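Local coordinates for protein putative Nitroreductase (Anabaena variabilis ATCC 29413, PDB 3EO7) that binds flavin mononucleotide and probably works as an FMN-dependent oxidoreductase of the nitroreductase family, at residues Cys151-Pro155 and Ala156-Thr160; Pro263-Asp267 and Gly268-Lys272; Asp348-Lys351 and Ala352-Phe356; Asp487-Asn490 and Glu491-Ile495. One frame throughout, in Å; residues are numbered along the deposited sequence. Where two conformers were deposited one is given.

How the interactions relate
All four interactions are local, each joining residues a few positions apart, and no two of them touch. Interactions 1 and 2 belong to loops that run into short helices: the first combines a histidine N-cap with a small apolar contact between a cysteine and a leucine, the second is a glycine turn whose outer face is exposed. Interaction 3 lies within one helix and interaction 4 at the C-terminal end of another, both in the same nitroreductase-like region, their nearest atoms about 13 Å apart. Interaction 3 is regular bonding along a helix with buried leucines, whereas in interaction 4 one carbonyl collects two N-H groups and an asparagine closes the turn. Interactions 1 and 4 lie on opposite sides of the chain's centre.

Interaction 1: Cys151-Pro155 and Ala156-Thr160; sequences CFWHP and ALEST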
loop_
_atom_site.group_PDB
_atom_site.type_symbol
_atom_site.label_atom_id
_atom_site.label_comp_id
_atom_site.label_asym_id
_atom_site.label_seq_id
_atom_site.Cartn_x
_atom_site.Cartn_y
_atom_site.Cartn_z
ATOM N N CYS A 151 12.661 -5.803 -16.478
ATOM C CA CYS A 151 11.200 -5.591 -16.555
ATOM C C CYS A 151 10.595 -5.983 -17.916
ATOM O O CYS A 151 9.550 -5.463 -18.311
ATOM C CB CYS A 151 10.883 -4.129 -16.252
ATOM S SG CYS A 151 11.414 -3.582 -14.598
ATOM N N PHE A 152 11.250 -6.896 -18.630
ATOM C CA PHE A 152 10.756 -7.386 -19.911
ATOM C C PHE A 152 10.491 -6.262 -20.950
ATOM O O PHE A 152 9.537 -6.311 -21.745
ATOM C CB PHE A 152 9.513 -8.249 -19.697
ATOM C CG PHE A 152 9.726 -9.393 -18.751
ATOM C CD1 PHE A 152 10.322 -10.555 -19.193
ATOM C CD2 PHE A 152 9.291 -9.319 -17.430
ATOM C CE1 PHE A 152 10.503 -11.627 -18.349
ATOM C CE2 PHE A 152 9.507 -10.376 -16.566
ATOM C CZ PHE A 152 10.111 -11.551 -17.043
ATOM N N TRP A 153 11.345 -5.257 -20.926
ATOM C CA TRP A 153 11.258 -4.124 -21.853
ATOM C C TRP A 153 9.891 -3.445 -21.798
ATOM O O TRP A 153 9.287 -3.106 -22.817
ATOM C CB TRP A 153 11.662 -4.572 -23.263
ATOM C CG TRP A 153 13.076 -4.955 -23.316
ATOM C CD1 TRP A 153 13.595 -6.189 -23.106
ATOM C CD2 TRP A 153 14.187 -4.085 -23.563
ATOM N NE1 TRP A 153 14.957 -6.147 -23.221
ATOM C CE2 TRP A 153 15.346 -4.869 -23.509
ATOM C CE3 TRP A 153 14.309 -2.713 -23.845
ATOM C CZ2 TRP A 153 16.627 -4.333 -23.696
ATOM C CZ3 TRP A 153 15.586 -2.181 -24.027
ATOM C CH2 TRP A 153 16.716 -2.998 -23.979
ATOM N N HIS A 154 9.416 -3.232 -20.583
ATOM C CA HIS A 154 8.145 -2.568 -20.353
ATOM C C HIS A 154 8.172 -1.209 -21.023
ATOM O O HIS A 154 9.148 -0.442 -20.868
ATOM C CB HIS A 154 7.936 -2.395 -18.865
ATOM C CG HIS A 154 6.550 -1.978 -18.490
ATOM N ND1 HIS A 154 6.054 -0.720 -18.739
ATOM C CD2 HIS A 154 5.568 -2.643 -17.844
ATOM C CE1 HIS A 154 4.833 -0.624 -18.251
ATOM N NE2 HIS A 154 4.518 -1.776 -17.693
ATOM N N PRO A 155 7.106 -0.875 -21.759
ATOM C CA PRO A 155 7.171 0.407 -22.509
ATOM C C PRO A 155 7.305 1.660 -21.668
ATOM O O PRO A 155 7.831 2.666 -22.154
ATOM C CB PRO A 155 5.833 0.447 -23.272
ATOM C CG PRO A 155 5.303 -0.932 -23.223
ATOM C CD PRO A 155 5.847 -1.597 -21.992
ATOM N N ALA A 156 6.859 1.623 -20.424
ATOM C CA ALA A 156 6.979 2.801 -19.562
ATOM C C ALA A 156 8.443 3.185 -19.336
ATOM O O ALA A 156 8.739 4.347 -19.060
ATOM C CB ALA A 156 6.241 2.612 -18.241
ATOM N N LEU A 157 9.362 2.226 -19.435
ATOM C CA LEU A 157 10.795 2.517 -19.288
ATOM C C LEU A 157 11.438 3.157 -20.499
ATOM O O LEU A 157 12.466 3.806 -20.402
ATOM C CB LEU A 157 11.563 1.241 -18.897
ATOM C CG LEU A 157 11.288 0.767 -17.464
ATOM C CD1 LEU A 157 11.662 -0.699 -17.281
ATOM C CD2 LEU A 157 12.034 1.628 -16.442
ATOM N N GLU A 158 10.823 3.010 -21.646
ATOM C CA GLU A 158 11.399 3.574 -22.841
ATOM C C GLU A 158 11.221 5.116 -22.914
ATOM O O GLU A 158 12.097 5.803 -23.403
ATOM C CB GLU A 158 10.839 2.846 -24.060
ATOM C CG GLU A 158 11.768 2.996 -25.311
ATOM C CD GLU A 158 13.139 2.284 -25.144
ATOM O OE1 GLU A 158 13.189 1.035 -25.234
ATOM O OE2 GLU A 158 14.166 2.974 -24.953
ATOM N N SER A 159 10.112 5.626 -22.375
ATOM C CA SER A 159 9.737 7.038 -22.423
ATOM C C SER A 159 10.283 7.898 -21.271
ATOM O O SER A 159 10.443 9.120 -21.384
ATOM C CB SER A 159 8.183 7.132 -22.316
ATOM O OG SER A 159 7.544 5.899 -22.659
ATOM N N THR A 160 10.624 7.235 -20.193
ATOM C CA THR A 160 10.984 7.901 -18.954
ATOM C C THR A 160 12.486 7.969 -18.693
ATOM O O THR A 160 13.278 7.283 -19.347
ATOM C CB THR A 160 10.249 7.205 -17.787
ATOM O OG1 THR A 160 10.577 5.808 -17.783
ATOM C CG2 THR A 160 8.726 7.410 -17.934
#
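His154 reaches forward to Ala156 and receives its backbone N-H, a capping bond at the N-terminus of the short helix. With CG anti to the backbone N (chi1 -168°), the imidazole is carried alongside the start of that helix. Along the side chain, CB lies 4.4 Å from Leu157 CD1, a loose apolar approach. ND1 then accepts from Ala156 N at 3.0 Å; the donor sits at the ring edge and in its plane. CE1 rests against Ala156 CB at 3.5 Å. At the far tip NE2 is hydrogen-bonded to Cys251 O, so both ring nitrogens are engaged and the rotation of the ring is fixed, consistent with a neutral imidazole protonated on NE2. The carbonyl of His154 takes Leu157 N at 3.0 Å, and that of Pro155 takes Glu158 N at 3.1 Å and, weakly, Ser159 OG. Leu157 CD1 also packs on Cys151 CB at 3.7 Å, while Pro236 of strand 229-239 touches Ala156 and Leu157. Glu158 forms a salt bridge with Arg116. Helix 144-150 ends in a Schellman motif with Phe152 as its C-prime residue, and helix 155-159 follows at once, its first turn closed by a histidine N-cap.

Interaction 2: Pro263-Asp267 and Gly268-Lys272; sequences PQVPD and GELLK
Val265 and Leu270 form the tight side of this turn, both buried. Val265 CG1, which lies anti to its own backbone N (chi1 -178°), rests against the backbone just where the helix starts, 3.7 Å from Glu269 C and equally close to Leu270 CA. The same methyl meets Leu270 CB at 4.1 Å, and Tyr13 and Arg16 of helix 9-16 pack on the leucine. Beside this apolar contact a single backbone bond closes the loop, Glu269 N to Pro266 O at 3.0 Å.

The other side is exposed. Glu269, extended beyond CG, lays its carboxylate obliquely across the Pro266 ring, OE1 lying 3.2 Å from CD; this is packing of a polar tip on a ring rather than a bond. Asp267 is turned outward at the corner, but its OD1 is held by a salt bridge to Arg16. Asp179 takes the N-H groups of Gly268 and Leu271 with its two oxygens, tying the corner to the beginning of the helix. Gly268, third residue of the turn, has a positive phi (95°) at which a CB would jam against Asp267 O. Pro266 to Glu269 thus make a type II beta turn, leading directly into helix 270-276.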
loop_
_atom_site.group_PDB
_atom_site.type_symbol
_atom_site.label_atom_id
_atom_site.label_comp_id
_atom_site.label_asym_id
_atom_site.label_seq_id
_atom_site.Cartn_x
_atom_site.Cartn_y
_atom_site.Cartn_z
ATOM N N PRO A 263 7.857 -28.183 0.311
ATOM C CA PRO A 263 8.230 -29.056 1.401
ATOM C C PRO A 263 7.655 -28.520 2.694
ATOM O O PRO A 263 6.940 -27.509 2.703
ATOM C CB PRO A 263 9.752 -28.968 1.412
ATOM C CG PRO A 263 10.045 -27.584 0.920
ATOM C CD PRO A 263 8.913 -27.201 0.006
ATOM N N GLN A 264 7.928 -29.214 3.787
ATOM C CA GLN A 264 7.477 -28.724 5.076
ATOM C C GLN A 264 8.493 -27.658 5.466
ATOM O O GLN A 264 9.695 -27.932 5.522
ATOM C CB GLN A 264 7.334 -29.858 6.109
ATOM C CG GLN A 264 5.995 -30.642 5.938
ATOM C CD GLN A 264 4.757 -29.710 5.883
ATOM O OE1 GLN A 264 4.002 -29.711 4.894
ATOM N NE2 GLN A 264 4.584 -28.875 6.918
ATOM N N VAL A 265 8.014 -26.424 5.631
ATOM C CA VAL A 265 8.882 -25.283 5.930
ATOM C C VAL A 265 8.660 -24.864 7.371
ATOM O O VAL A 265 7.573 -24.422 7.715
ATOM C CB VAL A 265 8.595 -24.091 4.976
ATOM C CG1 VAL A 265 9.535 -22.930 5.275
ATOM C CG2 VAL A 265 8.712 -24.575 3.522
ATOM N N PRO A 266 9.668 -25.046 8.226
ATOM C CA PRO A 266 9.528 -24.674 9.644
ATOM C C PRO A 266 9.152 -23.232 9.906
ATOM O O PRO A 266 9.484 -22.332 9.129
ATOM C CB PRO A 266 10.910 -24.953 10.210
ATOM C CG PRO A 266 11.427 -26.081 9.344
ATOM C CD PRO A 266 10.959 -25.703 7.965
ATOM N N ASP A 267 8.441 -23.000 11.007
ATOM C CA ASP A 267 8.119 -21.652 11.382
ATOM C C ASP A 267 9.411 -20.871 11.467
ATOM O O ASP A 267 10.415 -21.378 11.977
ATOM C CB ASP A 267 7.457 -21.597 12.768
ATOM C CG ASP A 267 6.045 -22.113 12.783
ATOM O OD1 ASP A 267 5.358 -22.192 11.752
ATOM O OD2 ASP A 267 5.591 -22.413 13.900
ATOM N N GLY A 268 9.368 -19.618 11.024
ATOM C CA GLY A 268 10.543 -18.737 11.041
ATOM C C GLY A 268 11.288 -18.741 9.723
ATOM O O GLY A 268 12.052 -17.824 9.444
ATOM N N GLU A 269 11.071 -19.790 8.928
ATOM C CA GLU A 269 11.732 -19.921 7.637
ATOM C C GLU A 269 10.777 -19.695 6.481
ATOM O O GLU A 269 11.180 -19.634 5.326
ATOM C CB GLU A 269 12.312 -21.331 7.568
ATOM C CG GLU A 269 13.350 -21.625 8.688
ATOM C CD GLU A 269 13.865 -23.029 8.727
ATOM O OE1 GLU A 269 13.566 -23.822 7.837
ATOM O OE2 GLU A 269 14.586 -23.374 9.708
ATOM N N LEU A 270 9.485 -19.537 6.786
ATOM C CA LEU A 270 8.482 -19.436 5.764
ATOM C C LEU A 270 8.447 -18.120 5.004
ATOM O O LEU A 270 8.203 -18.123 3.792
ATOM C CB LEU A 270 7.119 -19.749 6.398
ATOM C CG LEU A 270 5.919 -19.748 5.462
ATOM C CD1 LEU A 270 6.015 -20.814 4.411
ATOM C CD2 LEU A 270 4.642 -19.897 6.340
ATOM N N LEU A 271 8.676 -17.000 5.684
ATOM C CA LEU A 271 8.671 -15.691 5.018
ATOM C C LEU A 271 9.699 -15.644 3.871
ATOM O O LEU A 271 9.346 -15.310 2.739
ATOM C CB LEU A 271 9.005 -14.566 6.013
ATOM C CG LEU A 271 8.895 -13.142 5.434
ATOM C CD1 LEU A 271 8.547 -12.138 6.528
ATOM C CD2 LEU A 271 10.153 -12.707 4.689
ATOM N N LYS A 272 10.955 -15.993 4.139
ATOM C CA LYS A 272 11.969 -15.908 3.079
ATOM C C LYS A 272 11.735 -16.967 2.006
ATOM O O LYS A 272 11.913 -16.690 0.803
ATOM C CB LYS A 272 13.397 -15.938 3.624
ATOM C CG LYS A 272 13.712 -14.693 4.445
ATOM C CD LYS A 272 15.190 -14.613 4.845
ATOM C CE LYS A 272 15.454 -13.482 5.830
ATOM N NZ LYS A 272 16.870 -13.283 6.100
#

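Interaction 3: Asp348-Lys351 and Ala352-Phe356; sequences DELK and ALLDF
Asp348 to Phe356 is regular alpha helix, and each carbonyl of the first four residues meets the N-H four places on. Ala352 N donates to Asp348 O at 2.9 Å, Leu353 N to Glu349 O and Leu354 N to Leu350 O both at 3.1 Å, and Asp355 N to Lys351 O at 2.9 Å. The middle two bonds are the straighter, with N-H to oxygen angles of 164°. This helix, 347-358, is the crossover of a beta-alpha-beta unit, linking strand 345-346 to the parallel strand 381-390.

Leu350, Leu353, Leu354, Asp355 and Phe356 are all buried. Leu350 CG and Leu354 CD1 come within 4.3 Å one turn apart, a light contact, while Leu353 CG lies close over Glu349 O at 3.2 Å and its side chain packs on Ala470 of helix 452-473. Phe356, farther along, engages Arg466 of that helix in a cation-pi contact. Two of the carboxylates find partners beyond the segments: Glu349 OE1 makes a salt bridge with Arg509 and also takes the N-H of Thr346, and the buried Asp355 accepts a hydrogen bond from Asn362. Lys351 bends at its third torsion (-69°), curling its chain back over the preceding turn, so that NZ meets Asp348 OD1 at 3.1 Å in a salt bridge whose hydrogen bond is weak.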
loop_
_atom_site.group_PDB
_atom_site.type_symbol
_atom_site.label_atom_id
_atom_site.label_comp_id
_atom_site.label_asym_id
_atom_site.label_seq_id
_atom_site.Cartn_x
_atom_site.Cartn_y
_atom_site.Cartn_z
ATOM N N ASP A 348 -23.082 10.904 4.318
ATOM C CA ASP A 348 -22.289 11.702 3.362
ATOM C C ASP A 348 -20.771 11.556 3.574
ATOM O O ASP A 348 -19.999 11.531 2.605
ATOM C CB ASP A 348 -22.678 13.178 3.398
ATOM C CG ASP A 348 -23.962 13.472 2.623
ATOM O OD1 ASP A 348 -24.479 12.593 1.894
ATOM O OD2 ASP A 348 -24.444 14.617 2.754
ATOM N N GLU A 349 -20.338 11.486 4.833
ATOM C CA GLU A 349 -18.920 11.300 5.125
ATOM C C GLU A 349 -18.451 9.950 4.589
ATOM O O GLU A 349 -17.409 9.843 3.953
ATOM C CB GLU A 349 -18.648 11.420 6.627
ATOM C CG GLU A 349 -18.580 12.872 7.108
ATOM C CD GLU A 349 -18.608 13.052 8.626
ATOM O OE1 GLU A 349 -19.082 12.130 9.338
ATOM O OE2 GLU A 349 -18.209 14.170 9.086
ATOM N N LEU A 350 -19.203 8.889 4.881
ATOM C CA LEU A 350 -18.841 7.563 4.393
ATOM C C LEU A 350 -18.806 7.568 2.869
ATOM O O LEU A 350 -17.879 7.051 2.285
ATOM C CB LEU A 350 -19.829 6.490 4.889
ATOM C CG LEU A 350 -19.526 5.062 4.407
ATOM C CD1 LEU A 350 -18.136 4.602 4.900
ATOM C CD2 LEU A 350 -20.653 4.123 4.857
ATOM N N LYS A 351 -19.840 8.125 2.232
ATOM C CA LYS A 351 -19.871 8.184 0.762
ATOM C C LYS A 351 -18.658 8.923 0.190
ATOM O O LYS A 351 -18.105 8.509 -0.837
ATOM C CB LYS A 351 -21.156 8.807 0.241
ATOM C CG LYS A 351 -22.375 7.888 0.357
ATOM C CD LYS A 351 -23.670 8.521 -0.160
ATOM C CE LYS A 351 -24.155 9.652 0.721
ATOM N NZ LYS A 351 -25.519 10.157 0.268
ATOM N N ALA A 352 -18.264 10.021 0.831
ATOM C CA ALA A 352 -17.118 10.820 0.362
ATOM C C ALA A 352 -15.823 9.989 0.423
ATOM O O ALA A 352 -15.016 10.023 -0.525
ATOM C CB ALA A 352 -17.001 12.124 1.151
ATOM N N LEU A 353 -15.633 9.242 1.524
ATOM C CA LEU A 353 -14.458 8.366 1.680
ATOM C C LEU A 353 -14.401 7.341 0.552
ATOM O O LEU A 353 -13.351 7.129 -0.066
ATOM C CB LEU A 353 -14.476 7.639 3.026
ATOM C CG LEU A 353 -14.490 8.486 4.277
ATOM C CD1 LEU A 353 -14.519 7.578 5.516
ATOM C CD2 LEU A 353 -13.301 9.407 4.262
ATOM N N LEU A 354 -15.551 6.709 0.280
ATOM C CA LEU A 354 -15.622 5.690 -0.766
ATOM C C LEU A 354 -15.386 6.302 -2.146
ATOM O O LEU A 354 -14.786 5.676 -3.024
ATOM C CB LEU A 354 -16.963 4.964 -0.720
ATOM C CG LEU A 354 -17.242 4.144 0.537
ATOM C CD1 LEU A 354 -18.694 3.520 0.496
ATOM C CD2 LEU A 354 -16.153 3.075 0.713
ATOM N N ASP A 355 -15.891 7.503 -2.346
ATOM C CA ASP A 355 -15.747 8.175 -3.634
ATOM C C ASP A 355 -14.278 8.453 -3.956
ATOM O O ASP A 355 -13.817 8.161 -5.048
ATOM C CB ASP A 355 -16.533 9.489 -3.625
ATOM C CG ASP A 355 -16.559 10.155 -4.988
ATOM O OD1 ASP A 355 -17.175 9.592 -5.909
ATOM O OD2 ASP A 355 -15.972 11.264 -5.109
ATOM N N PHE A 356 -13.546 8.985 -2.983
ATOM C CA PHE A 356 -12.146 9.312 -3.203
ATOM C C PHE A 356 -11.320 8.036 -3.398
ATOM O O PHE A 356 -10.384 8.005 -4.177
ATOM C CB PHE A 356 -11.576 10.162 -2.092
ATOM C CG PHE A 356 -10.110 10.436 -2.273
ATOM C CD1 PHE A 356 -9.700 11.284 -3.293
ATOM C CD2 PHE A 356 -9.156 9.870 -1.467
ATOM C CE1 PHE A 356 -8.349 11.549 -3.507
ATOM C CE2 PHE A 356 -7.783 10.151 -1.667
ATOM C CZ PHE A 356 -7.391 10.983 -2.701
#

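Interaction 4: Asp487-Asn490 and Glu491-Ile495; sequences DQVN and EVLGI. With PGR (R-1,2-propanediol), chain R.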
loop_
_atom_site.group_PDB
_atom_site.type_symbol
_atom_site.label_atom_id
_atom_site.label_comp_id
_atom_site.label_asym_id
_atom_site.label_seq_id
_atom_site.Cartn_x
_atom_site.Cartn_y
_atom_site.Cartn_z
ATOM N N ASP A 487 -10.427 -16.477 10.051
ATOM C CA ASP A 487 -11.556 -17.348 9.707
ATOM C C ASP A 487 -12.841 -16.896 10.344
ATOM O O ASP A 487 -13.916 -17.055 9.745
ATOM C CB ASP A 487 -11.265 -18.811 10.075
ATOM C CG ASP A 487 -10.166 -19.444 9.207
ATOM O OD1 ASP A 487 -9.955 -18.992 8.070
ATOM O OD2 ASP A 487 -9.521 -20.373 9.702
ATOM N N GLN A 488 -12.747 -16.266 11.511
ATOM C CA GLN A 488 -13.934 -15.851 12.249
ATOM C C GLN A 488 -14.647 -14.659 11.642
ATOM O O GLN A 488 -15.836 -14.442 11.886
ATOM C CB GLN A 488 -13.557 -15.603 13.722
ATOM C CG GLN A 488 -13.276 -16.891 14.536
ATOM C CD GLN A 488 -12.020 -17.648 14.121
ATOM O OE1 GLN A 488 -11.006 -17.044 13.757
ATOM N NE2 GLN A 488 -12.086 -18.984 14.148
ATOM N N VAL A 489 -13.940 -13.860 10.850
ATOM C CA VAL A 489 -14.557 -12.708 10.237
ATOM C C VAL A 489 -15.745 -13.107 9.354
ATOM O O VAL A 489 -16.839 -12.536 9.467
ATOM C CB VAL A 489 -13.560 -11.871 9.396
ATOM C CG1 VAL A 489 -14.292 -10.681 8.704
ATOM C CG2 VAL A 489 -12.403 -11.374 10.243
ATOM N N ASN A 490 -15.549 -14.071 8.460
ATOM C CA ASN A 490 -16.615 -14.396 7.510
ATOM C C ASN A 490 -17.912 -14.823 8.153
ATOM O O ASN A 490 -18.988 -14.386 7.763
ATOM C CB ASN A 490 -16.150 -15.470 6.534
ATOM C CG ASN A 490 -14.939 -15.042 5.762
ATOM O OD1 ASN A 490 -13.876 -14.850 6.348
ATOM N ND2 ASN A 490 -15.078 -14.916 4.436
ATOM N N GLU A 491 -17.719 -15.669 9.161
ATOM C CA GLU A 491 -18.749 -16.277 9.991
ATOM C C GLU A 491 -19.676 -15.224 10.614
ATOM O O GLU A 491 -20.889 -15.322 10.556
ATOM C CB GLU A 491 -18.050 -17.095 11.101
ATOM C CG GLU A 491 -17.201 -18.316 10.600
ATOM C CD GLU A 491 -16.448 -19.083 11.717
ATOM O OE1 GLU A 491 -16.482 -18.663 12.890
ATOM O OE2 GLU A 491 -15.782 -20.106 11.407
ATOM N N VAL A 492 -19.063 -14.207 11.205
ATOM C CA VAL A 492 -19.764 -13.095 11.863
ATOM C C VAL A 492 -20.472 -12.150 10.866
ATOM O O VAL A 492 -21.658 -11.850 10.965
ATOM C CB VAL A 492 -18.742 -12.277 12.695
ATOM C CG1 VAL A 492 -19.349 -10.966 13.195
ATOM C CG2 VAL A 492 -18.203 -13.115 13.844
ATOM N N LEU A 493 -19.733 -11.695 9.874
ATOM C CA LEU A 493 -20.201 -10.653 8.974
ATOM C C LEU A 493 -20.968 -11.112 7.746
ATOM O O LEU A 493 -21.547 -10.314 7.043
ATOM C CB LEU A 493 -18.981 -9.784 8.590
ATOM C CG LEU A 493 -18.323 -9.018 9.759
ATOM C CD1 LEU A 493 -17.181 -8.145 9.221
ATOM C CD2 LEU A 493 -19.330 -8.105 10.562
ATOM N N GLY A 494 -20.947 -12.402 7.454
ATOM C CA GLY A 494 -21.630 -12.919 6.261
ATOM C C GLY A 494 -20.822 -12.789 4.984
ATOM O O GLY A 494 -21.340 -12.851 3.850
ATOM N N ILE A 495 -19.534 -12.576 5.130
ATOM C CA ILE A 495 -18.683 -12.501 3.954
ATOM C C ILE A 495 -18.569 -13.902 3.364
ATOM O O ILE A 495 -18.307 -14.866 4.106
ATOM C CB ILE A 495 -17.278 -11.940 4.320
ATOM C CG1 ILE A 495 -17.387 -10.532 4.920
ATOM C CG2 ILE A 495 -16.372 -11.957 3.080
ATOM C CD1 ILE A 495 -16.025 -9.897 5.302
HETATM C C1 PGR R . -12.271 -18.149 5.746
HETATM C C2 PGR R . -13.597 -18.887 5.971
HETATM C C3 PGR R . -13.364 -20.382 6.156
HETATM O O1 PGR R . -12.200 -17.668 4.388
HETATM O O2 PGR R . -14.302 -18.426 7.141
HETATM O O HOH W 1 -14.810 -20.337 13.913
#
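Asn490 O is the acceptor at this helix end, taking Gly494 N at 2.8 Å and, weakly, Ile495 N, so one carbonyl holds two successive N-H groups as the chain leaves the helix; Gly494 supplies the positive phi (83°) of the exit. One residue earlier, Leu493 N donates to Val489 O at 3.0 Å, almost straight (170°).

Among polar side chains, Asn490 ND2 donates to Ile495 O at 3.2 Å, reaching the oxygen from above its carbonyl plane; its stronger partner is Glu499 O, outside the segments. Asp487 OD1 forms a salt bridge with Lys18. Gln488 and Glu491 run side by side, and a water bridges NE2 to OE1, tentatively, since Glu491 has two conformers. A propanediol, probably from the crystallisation liquor, donates a hydrogen bond from O2 to Asp487 O.

Apolar packing centres on Val489 CG1, which lies anti to the backbone N (chi1 177°) and meets Leu493 CD1 and Ile495 CD1, each at 3.9 Å. That face turns inward: Val489 and Leu493 touch Phe436 of strand 433-439, Leu493 and Ile495 reach Ala385 and Phe383 of strand 381-390, and Leu421 of helix 415-421 flanks Gln488 and Val489.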